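Local coordinates for sensor protein (Rhodopseudomonas palustris, PDB 2OOL) that senses light as a bacteriophytochrome, this PAS-GAF chromophore-binding part holding biliverdin, and probably signals through a histidine kinase module elsewhere in the protein, at residues A[117-122]-A[307-312]; A[151-156]-A[318-323]; A[168-173]-A[180-185]. All blocks are in the same frame, centred on the assembly; numbering follows the deposited sequence.

Contact 1 (A[117-122]-A[307-312]); sequences AFNGIL and SYEVRQ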
loop_
_atom_site.group_PDB
_atom_site.type_symbol
_atom_site.label_atom_id
_atom_site.label_comp_id
_atom_site.label_asym_id
_atom_site.label_seq_id
_atom_site.Cartn_x
_atom_site.Cartn_y
_atom_site.Cartn_z
ATOM N N ALA A 117 -1.570 -7.285 -23.742
ATOM C CA ALA A 117 -1.296 -6.306 -22.702
ATOM C C ALA A 117 -0.221 -6.821 -21.692
ATOM O O ALA A 117 -0.264 -7.969 -21.209
ATOM C CB ALA A 117 -2.643 -5.937 -21.923
ATOM N N PHE A 118 0.695 -5.921 -21.363
ATOM C CA PHE A 118 1.882 -6.182 -20.568
ATOM C C PHE A 118 2.176 -5.057 -19.597
ATOM O O PHE A 118 1.711 -3.954 -19.734
ATOM C CB PHE A 118 3.123 -6.292 -21.440
ATOM C CG PHE A 118 3.118 -7.444 -22.402
ATOM C CD1 PHE A 118 3.487 -8.722 -21.986
ATOM C CD2 PHE A 118 2.798 -7.244 -23.738
ATOM C CE1 PHE A 118 3.461 -9.793 -22.857
ATOM C CE2 PHE A 118 2.800 -8.288 -24.626
ATOM C CZ PHE A 118 3.126 -9.567 -24.205
ATOM N N ASN A 119 2.982 -5.397 -18.586
ATOM C CA ASN A 119 3.620 -4.447 -17.701
ATOM C C ASN A 119 4.955 -4.190 -18.347
ATOM O O ASN A 119 5.775 -5.113 -18.484
ATOM C CB ASN A 119 3.901 -5.045 -16.293
ATOM C CG ASN A 119 2.855 -4.725 -15.279
ATOM O OD1 ASN A 119 2.943 -5.222 -14.132
ATOM N ND2 ASN A 119 1.903 -3.883 -15.624
ATOM N N GLY A 120 5.202 -2.930 -18.682
ATOM C CA GLY A 120 6.483 -2.526 -19.252
ATOM C C GLY A 120 7.431 -1.999 -18.181
ATOM O O GLY A 120 7.092 -1.060 -17.414
ATOM N N ILE A 121 8.625 -2.598 -18.126
ATOM C CA ILE A 121 9.606 -2.292 -17.085
ATOM C C ILE A 121 10.833 -1.748 -17.814
ATOM O O ILE A 121 11.508 -2.467 -18.516
ATOM C CB ILE A 121 10.028 -3.547 -16.262
ATOM C CG1 ILE A 121 8.819 -4.402 -15.878
ATOM C CG2 ILE A 121 10.925 -3.147 -15.039
ATOM C CD1 ILE A 121 8.029 -3.848 -14.810
ATOM N N LEU A 122 11.077 -0.474 -17.610
ATOM C CA LEU A 122 12.038 0.320 -18.321
ATOM C C LEU A 122 13.245 0.641 -17.423
ATOM O O LEU A 122 13.080 0.950 -16.218
ATOM C CB LEU A 122 11.326 1.627 -18.646
ATOM C CG LEU A 122 11.545 2.402 -19.908
ATOM C CD1 LEU A 122 11.814 1.532 -21.147
ATOM C CD2 LEU A 122 10.244 3.259 -20.025
ATOM N N SER A 307 3.477 -10.331 -9.563
ATOM C CA SER A 307 3.506 -9.129 -10.459
ATOM C C SER A 307 4.474 -8.054 -9.984
ATOM O O SER A 307 4.867 -8.036 -8.844
ATOM C CB SER A 307 2.123 -8.498 -10.582
ATOM O OG SER A 307 1.825 -7.737 -9.415
ATOM N N TYR A 308 4.855 -7.123 -10.850
ATOM C CA TYR A 308 5.822 -6.125 -10.469
ATOM C C TYR A 308 5.375 -5.331 -9.229
ATOM O O TYR A 308 6.198 -5.012 -8.346
ATOM C CB TYR A 308 6.025 -5.165 -11.607
ATOM C CG TYR A 308 7.227 -4.283 -11.474
ATOM C CD1 TYR A 308 8.484 -4.757 -11.794
ATOM C CD2 TYR A 308 7.103 -2.978 -11.056
ATOM C CE1 TYR A 308 9.592 -3.939 -11.703
ATOM C CE2 TYR A 308 8.205 -2.151 -10.967
ATOM C CZ TYR A 308 9.438 -2.640 -11.275
ATOM O OH TYR A 308 10.552 -1.822 -11.193
ATOM N N GLU A 309 4.085 -4.971 -9.201
ATOM C CA GLU A 309 3.532 -4.150 -8.153
ATOM C C GLU A 309 3.528 -4.907 -6.806
ATOM O O GLU A 309 3.781 -4.296 -5.771
ATOM C CB GLU A 309 2.085 -3.695 -8.486
ATOM C CG GLU A 309 1.927 -2.770 -9.718
ATOM C CD GLU A 309 1.595 -3.523 -11.009
ATOM O OE1 GLU A 309 2.074 -4.675 -11.176
ATOM O OE2 GLU A 309 0.839 -2.961 -11.849
ATOM N N VAL A 310 3.272 -6.216 -6.823
ATOM C CA VAL A 310 3.393 -7.010 -5.611
ATOM C C VAL A 310 4.836 -7.070 -5.099
ATOM O O VAL A 310 5.067 -7.008 -3.879
ATOM C CB VAL A 310 2.768 -8.401 -5.740
ATOM C CG1 VAL A 310 3.052 -9.244 -4.462
ATOM C CG2 VAL A 310 1.225 -8.270 -5.935
ATOM N N ARG A 311 5.796 -7.142 -6.016
ATOM C CA ARG A 311 7.219 -7.103 -5.685
ATOM C C ARG A 311 7.609 -5.768 -5.115
ATOM O O ARG A 311 8.387 -5.736 -4.156
ATOM C CB ARG A 311 8.111 -7.534 -6.883
ATOM C CG ARG A 311 7.714 -8.946 -7.369
ATOM C CD ARG A 311 8.671 -9.721 -8.252
ATOM N NE ARG A 311 9.355 -8.999 -9.311
ATOM C CZ ARG A 311 8.880 -8.809 -10.551
ATOM N NH1 ARG A 311 7.651 -9.196 -10.902
ATOM N NH2 ARG A 311 9.626 -8.197 -11.444
ATOM N N GLN A 312 7.066 -4.663 -5.637
ATOM C CA GLN A 312 7.319 -3.352 -5.059
ATOM C C GLN A 312 6.767 -3.257 -3.610
ATOM O O GLN A 312 7.314 -2.501 -2.784
ATOM C CB GLN A 312 6.710 -2.232 -5.879
ATOM C CG GLN A 312 7.344 -1.976 -7.243
ATOM C CD GLN A 312 6.626 -0.857 -7.984
ATOM O OE1 GLN A 312 5.401 -0.932 -8.257
ATOM N NE2 GLN A 312 7.359 0.196 -8.275
#
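Asn119 and Tyr308 mark the nearest approach of the two backbones, their CA atoms 7.7 Å apart, where strand 117-122 passes the first turn of helix 308-312 at 47° with an axis separation of 11.4 Å. Such a separation leaves the meeting to side chains, and two pairs make it. Ile121 lies over one face of the Tyr308 ring. Its CD1 sits above the plane, displaced toward the rim, an approach of the CH-pi kind whose modelled spacing is too tight to trust in detail. The second branch gives a sounder measure, with CG2 of Ile121 3.7 Å from CE1 of Tyr308. The ring is laid along the strand because Tyr308 CG stands anti to its own N (chi1 -166°).

This is an interdomain contact: the strand belongs to the antiparallel sheet of the PAS domain, and the helix is the long C-terminal one of the GAF part. Pro104, in a loop of the PAS domain, touches Asn119, Tyr308 and Glu309, and a salt bridge from Arg311 to Glu134 adds a charged tie to the same sheet.

The second pair is polar. The side chains of Asn119 and Glu309 run in from opposite directions, the bend of the Glu309 chain at chi2 bringing its carboxylate round, and the amide and carboxylate planes are turned 52° apart. Ser307 is the N-cap, its OG accepting a weak but nearly straight bond from Val310 N (3.3 Å) and also bonded to Asp137. Glu309 further packs against Arg150 of the second subunit.

Contact 2 (A[151-156]-A[318-323]); sequences VAIRRL and AQVLTW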
loop_
_atom_site.group_PDB
_atom_site.type_symbol
_atom_site.label_atom_id
_atom_site.label_comp_id
_atom_site.label_asym_id
_atom_site.label_seq_id
_atom_site.Cartn_x
_atom_site.Cartn_y
_atom_site.Cartn_z
ATOM N N VAL A 151 -1.353 -1.968 7.749
ATOM C CA VAL A 151 -1.362 -2.442 9.133
ATOM C C VAL A 151 -0.035 -3.157 9.449
ATOM O O VAL A 151 0.501 -2.996 10.521
ATOM C CB VAL A 151 -2.684 -3.222 9.581
ATOM C CG1 VAL A 151 -3.928 -2.773 8.800
ATOM C CG2 VAL A 151 -2.525 -4.760 9.603
ATOM N N ALA A 152 0.523 -3.888 8.491
ATOM C CA ALA A 152 1.876 -4.486 8.627
ATOM C C ALA A 152 2.986 -3.446 8.903
ATOM O O ALA A 152 3.793 -3.647 9.795
ATOM C CB ALA A 152 2.221 -5.305 7.397
ATOM N N ILE A 153 3.038 -2.364 8.133
ATOM C CA ILE A 153 4.049 -1.302 8.340
ATOM C C ILE A 153 3.945 -0.725 9.756
ATOM O O ILE A 153 4.934 -0.508 10.436
ATOM C CB ILE A 153 3.853 -0.108 7.367
ATOM C CG1 ILE A 153 4.294 -0.452 5.949
ATOM C CG2 ILE A 153 4.629 1.140 7.851
ATOM C CD1 ILE A 153 4.001 0.690 4.928
ATOM N N ARG A 154 2.726 -0.434 10.166
ATOM C CA ARG A 154 2.470 0.046 11.512
ATOM C C ARG A 154 2.898 -0.953 12.618
ATOM O O ARG A 154 3.422 -0.543 13.661
ATOM C CB ARG A 154 0.985 0.372 11.626
ATOM C CG ARG A 154 0.575 1.035 12.903
ATOM C CD ARG A 154 -0.927 0.942 13.008
ATOM N NE ARG A 154 -1.353 -0.336 13.581
ATOM C CZ ARG A 154 -2.543 -0.906 13.382
ATOM N NH1 ARG A 154 -3.443 -0.338 12.571
ATOM N NH2 ARG A 154 -2.843 -2.060 13.997
ATOM N N ARG A 155 2.682 -2.245 12.383
ATOM C CA ARG A 155 3.033 -3.275 13.360
ATOM C C ARG A 155 4.534 -3.446 13.435
ATOM O O ARG A 155 5.107 -3.592 14.514
ATOM C CB ARG A 155 2.407 -4.620 13.008
ATOM C CG ARG A 155 0.987 -4.748 13.487
ATOM C CD ARG A 155 0.240 -5.905 12.819
ATOM N NE ARG A 155 -1.188 -5.851 13.176
ATOM C CZ ARG A 155 -2.111 -6.750 12.819
ATOM N NH1 ARG A 155 -1.784 -7.825 12.087
ATOM N NH2 ARG A 155 -3.370 -6.566 13.190
ATOM N N LEU A 156 5.161 -3.438 12.272
ATOM C CA LEU A 156 6.596 -3.554 12.180
ATOM C C LEU A 156 7.216 -2.442 13.007
ATOM O O LEU A 156 8.170 -2.669 13.728
ATOM C CB LEU A 156 7.021 -3.436 10.712
ATOM C CG LEU A 156 7.915 -4.488 10.069
ATOM C CD1 LEU A 156 7.769 -5.843 10.622
ATOM C CD2 LEU A 156 7.659 -4.517 8.515
ATOM N N ALA A 318 10.263 -4.667 3.253
ATOM C CA ALA A 318 11.645 -4.933 3.524
ATOM C C ALA A 318 12.341 -3.684 4.001
ATOM O O ALA A 318 13.132 -3.741 4.956
ATOM C CB ALA A 318 12.324 -5.467 2.292
ATOM N N GLN A 319 12.084 -2.563 3.320
ATOM C CA GLN A 319 12.696 -1.294 3.686
ATOM C C GLN A 319 12.229 -0.820 5.107
ATOM O O GLN A 319 13.028 -0.248 5.863
ATOM C CB GLN A 319 12.419 -0.218 2.643
ATOM C CG GLN A 319 13.097 -0.421 1.244
ATOM C CD GLN A 319 12.607 0.583 0.200
ATOM O OE1 GLN A 319 11.688 1.360 0.482
ATOM N NE2 GLN A 319 13.179 0.533 -1.045
ATOM N N VAL A 320 10.968 -1.020 5.467
ATOM C CA VAL A 320 10.507 -0.670 6.831
ATOM C C VAL A 320 11.122 -1.578 7.890
ATOM O O VAL A 320 11.471 -1.111 9.016
ATOM C CB VAL A 320 8.972 -0.733 6.956
ATOM C CG1 VAL A 320 8.482 -0.502 8.470
ATOM C CG2 VAL A 320 8.334 0.253 6.017
ATOM N N LEU A 321 11.206 -2.875 7.556
ATOM C CA LEU A 321 11.901 -3.866 8.389
ATOM C C LEU A 321 13.344 -3.380 8.591
ATOM O O LEU A 321 13.842 -3.323 9.718
ATOM C CB LEU A 321 11.913 -5.254 7.712
ATOM C CG LEU A 321 12.599 -6.416 8.458
ATOM C CD1 LEU A 321 12.003 -6.632 9.888
ATOM C CD2 LEU A 321 12.614 -7.731 7.695
ATOM N N THR A 322 14.003 -3.021 7.501
ATOM C CA THR A 322 15.377 -2.522 7.549
ATOM C C THR A 322 15.546 -1.383 8.548
ATOM O O THR A 322 16.443 -1.420 9.392
ATOM C CB THR A 322 15.828 -2.091 6.146
ATOM O OG1 THR A 322 15.614 -3.186 5.231
ATOM C CG2 THR A 322 17.310 -1.656 6.138
ATOM N N TRP A 323 14.675 -0.387 8.497
ATOM C CA TRP A 323 14.701 0.689 9.496
ATOM C C TRP A 323 14.532 0.186 10.940
ATOM O O TRP A 323 15.214 0.665 11.865
ATOM C CB TRP A 323 13.584 1.677 9.211
ATOM C CG TRP A 323 13.434 2.714 10.232
ATOM C CD1 TRP A 323 12.490 2.780 11.198
ATOM C CD2 TRP A 323 14.256 3.869 10.389
ATOM N NE1 TRP A 323 12.675 3.898 11.965
ATOM C CE2 TRP A 323 13.760 4.584 11.494
ATOM C CE3 TRP A 323 15.380 4.359 9.713
ATOM C CZ2 TRP A 323 14.338 5.779 11.939
ATOM C CZ3 TRP A 323 15.953 5.559 10.151
ATOM C CH2 TRP A 323 15.432 6.248 11.255
#
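Val320 is the bump that fills a hollow one helical turn long on helix 151-156, bounded by Ile153 and Leu156. The two helix segments run almost in the same direction, 12° apart with their axes 9.8 Å from each other, so successive turns can meet at similar depth; CA of Ile153 is 6.7 Å from CA of Val320, and CA of Leu156 is 6.5 Å from CA of Leu321.

The forked end of Val320 divides the work. With CG1 anti to the backbone N (chi1 174°), that methyl enters the notch, 4.0 Å from CB of Leu156 and 4.1 Å from the carbonyl O of Ile153. The other branch, CG2, leans on CG1 of Ile153 at 4.1 Å, the two side chains crossing at about a right angle. Leu156 returns the fit: its CD2 settles against the backbone of the facing helix, 4.0 Å from Leu321 N, while its CD1 meets CD1 of Leu321 more loosely at 4.4 Å. The contact is buried and wholly apolar in its side chains.

Beyond the pair is the dimer interface, consistent with the helical bundle of phytochrome dimers: Ile153 packs on Gln319 of the second subunit, and the Trp323 ring meets Trp323 of that subunit edge-to-face. Helix 162-177 closes one flank, taking Leu156 on Ile168 and Leu321 on Ala165 and Ala169, and strand 280-288 of the GAF sheet lies under Ala318 and Leu321.

Contact 3 (A[168-173]-A[180-185]); sequences IAASEV and DRIKVY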
loop_
_atom_site.group_PDB
_atom_site.type_symbol
_atom_site.label_atom_id
_atom_site.label_comp_id
_atom_site.label_asym_id
_atom_site.label_seq_id
_atom_site.Cartn_x
_atom_site.Cartn_y
_atom_site.Cartn_z
ATOM N N ILE A 168 6.695 -10.532 11.498
ATOM C CA ILE A 168 5.681 -9.659 10.936
ATOM C C ILE A 168 5.999 -9.488 9.441
ATOM O O ILE A 168 5.142 -9.640 8.613
ATOM C CB ILE A 168 5.627 -8.282 11.674
ATOM C CG1 ILE A 168 5.093 -8.464 13.118
ATOM C CG2 ILE A 168 4.773 -7.268 10.894
ATOM C CD1 ILE A 168 5.584 -7.453 14.173
ATOM N N ALA A 169 7.248 -9.222 9.092
ATOM C CA ALA A 169 7.611 -9.027 7.675
ATOM C C ALA A 169 7.284 -10.261 6.855
ATOM O O ALA A 169 6.649 -10.137 5.821
ATOM C CB ALA A 169 9.073 -8.661 7.531
ATOM N N ALA A 170 7.684 -11.444 7.329
ATOM C CA ALA A 170 7.563 -12.703 6.561
ATOM C C ALA A 170 6.123 -13.077 6.336
ATOM O O ALA A 170 5.740 -13.479 5.235
ATOM C CB ALA A 170 8.305 -13.871 7.250
ATOM N N SER A 171 5.326 -12.965 7.396
ATOM C CA SER A 171 3.911 -13.298 7.310
ATOM C C SER A 171 3.125 -12.363 6.380
ATOM O O SER A 171 2.297 -12.809 5.601
ATOM C CB SER A 171 3.279 -13.347 8.727
ATOM O OG SER A 171 3.378 -12.071 9.334
ATOM N N GLU A 172 3.392 -11.070 6.409
ATOM C CA GLU A 172 2.732 -10.190 5.427
ATOM C C GLU A 172 3.169 -10.488 3.991
ATOM O O GLU A 172 2.362 -10.488 3.071
ATOM C CB GLU A 172 2.978 -8.717 5.737
ATOM C CG GLU A 172 2.443 -7.735 4.610
ATOM C CD GLU A 172 0.918 -7.560 4.639
ATOM O OE1 GLU A 172 0.263 -8.085 5.548
ATOM O OE2 GLU A 172 0.367 -6.860 3.766
ATOM N N VAL A 173 4.446 -10.743 3.794
ATOM C CA VAL A 173 4.941 -11.134 2.479
ATOM C C VAL A 173 4.255 -12.418 1.999
ATOM O O VAL A 173 3.915 -12.535 0.823
ATOM C CB VAL A 173 6.500 -11.233 2.443
ATOM C CG1 VAL A 173 6.999 -12.003 1.232
ATOM C CG2 VAL A 173 7.144 -9.835 2.411
ATOM N N ASP A 180 4.455 -20.549 -0.691
ATOM C CA ASP A 180 4.429 -21.556 0.381
ATOM C C ASP A 180 5.244 -21.268 1.659
ATOM O O ASP A 180 4.871 -21.687 2.740
ATOM C CB ASP A 180 4.907 -22.886 -0.235
ATOM C CG ASP A 180 3.854 -23.515 -1.144
ATOM O OD1 ASP A 180 2.671 -23.274 -0.856
ATOM O OD2 ASP A 180 4.176 -24.223 -2.125
ATOM N N ARG A 181 6.371 -20.582 1.536
ATOM C CA ARG A 181 7.332 -20.431 2.638
ATOM C C ARG A 181 8.162 -19.178 2.476
ATOM O O ARG A 181 8.823 -18.996 1.463
ATOM C CB ARG A 181 8.283 -21.634 2.677
ATOM C CG ARG A 181 9.236 -21.656 3.889
ATOM C CD ARG A 181 10.071 -22.926 3.914
ATOM N NE ARG A 181 10.949 -23.059 2.753
ATOM C CZ ARG A 181 11.453 -24.210 2.323
ATOM N NH1 ARG A 181 12.252 -24.214 1.297
ATOM N NH2 ARG A 181 11.179 -25.347 2.912
ATOM N N ILE A 182 8.090 -18.295 3.461
ATOM C CA ILE A 182 8.868 -17.076 3.479
ATOM C C ILE A 182 9.827 -17.143 4.661
ATOM O O ILE A 182 9.408 -17.406 5.788
ATOM C CB ILE A 182 7.960 -15.840 3.631
ATOM C CG1 ILE A 182 6.789 -15.861 2.632
ATOM C CG2 ILE A 182 8.755 -14.531 3.557
ATOM C CD1 ILE A 182 7.119 -16.050 1.195
ATOM N N LYS A 183 11.114 -16.872 4.396
ATOM C CA LYS A 183 12.185 -16.948 5.412
ATOM C C LYS A 183 12.908 -15.621 5.501
ATOM O O LYS A 183 13.131 -14.996 4.513
ATOM C CB LYS A 183 13.196 -18.032 5.036
ATOM C CG LYS A 183 12.594 -19.492 5.078
ATOM C CD LYS A 183 13.308 -20.457 4.115
ATOM C CE LYS A 183 13.165 -20.035 2.660
ATOM N NZ LYS A 183 11.975 -20.517 1.953
ATOM N N VAL A 184 13.290 -15.198 6.700
ATOM C CA VAL A 184 14.209 -14.068 6.833
ATOM C C VAL A 184 15.557 -14.673 7.224
ATOM O O VAL A 184 15.669 -15.395 8.205
ATOM C CB VAL A 184 13.736 -13.050 7.852
ATOM C CG1 VAL A 184 14.734 -11.875 7.908
ATOM C CG2 VAL A 184 12.355 -12.605 7.470
ATOM N N TYR A 185 16.545 -14.400 6.405
ATOM C CA TYR A 185 17.861 -15.023 6.454
ATOM C C TYR A 185 18.833 -13.908 6.791
ATOM O O TYR A 185 18.896 -12.923 6.057
ATOM C CB TYR A 185 18.204 -15.553 5.050
ATOM C CG TYR A 185 19.483 -16.359 4.932
ATOM C CD1 TYR A 185 20.601 -15.857 4.256
ATOM C CD2 TYR A 185 19.566 -17.626 5.446
ATOM C CE1 TYR A 185 21.772 -16.604 4.127
ATOM C CE2 TYR A 185 20.749 -18.387 5.339
ATOM C CZ TYR A 185 21.846 -17.871 4.655
ATOM O OH TYR A 185 23.023 -18.642 4.568
#
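Ile182 faces Ala170 and Val173 where strand 181-185 runs roughly antiparallel to helix 168-173, at 152° with the axes 7.8 Å apart. Ile182 CB already touches the helix, 3.6 Å from Ala170 O. From there the side chain forks. Ile182 CG2, anti to the backbone N, lies against the helix backbone, 3.7 Å from Ala170 CA, and fits between CB of Ala170 at 3.8 Å and CG1 of Val173 at 3.9 Å. Ile182 CG1 passes Ala170 O at 3.7 Å, and the terminal Ile182 CD1 ends 4.0 Å from CG1 of Val173. Further along the strand, Val184 CG2 adds a looser touch on CB of Ala170.

The small alanine lets helix and sheet come close in the GAF core. Cys298 on neighbouring strand 291-300 touches both Val173 and Ile182, while helix 308-332 packs on Val173 through Cys314. Lys183 has its CB directed from the helix and contacts biliverdin, so this strand has a chromophore side and a helix side. Though Ile182 also lies against Ala170 O, the side chains that meet are all hydrocarbon, which implies that between these segments burial and shape match do the work of directional bonds.

How the contacts relate
From the N terminus, the chain first lays down 117-122 in the PAS sheet, then 151-156 on helix 142-157, and turns into helix 162-177. Contact 3 is the first to close, a short loop joining 168-173 to 180-185 within the GAF part. Only on reaching helix 308-332 do the others close: contact 1 at 307-312 and then contact 2 at 318-323. Contacts 1 and 2 therefore cross, and contact 3 nests inside both. Contacts 2 and 3, centres 12 Å apart, touch where Ala152 packs on Glu172. Contacts 1 and 2, both reaching the second subunit, link the PAS sheet, the helices and the dimer interface through one helix.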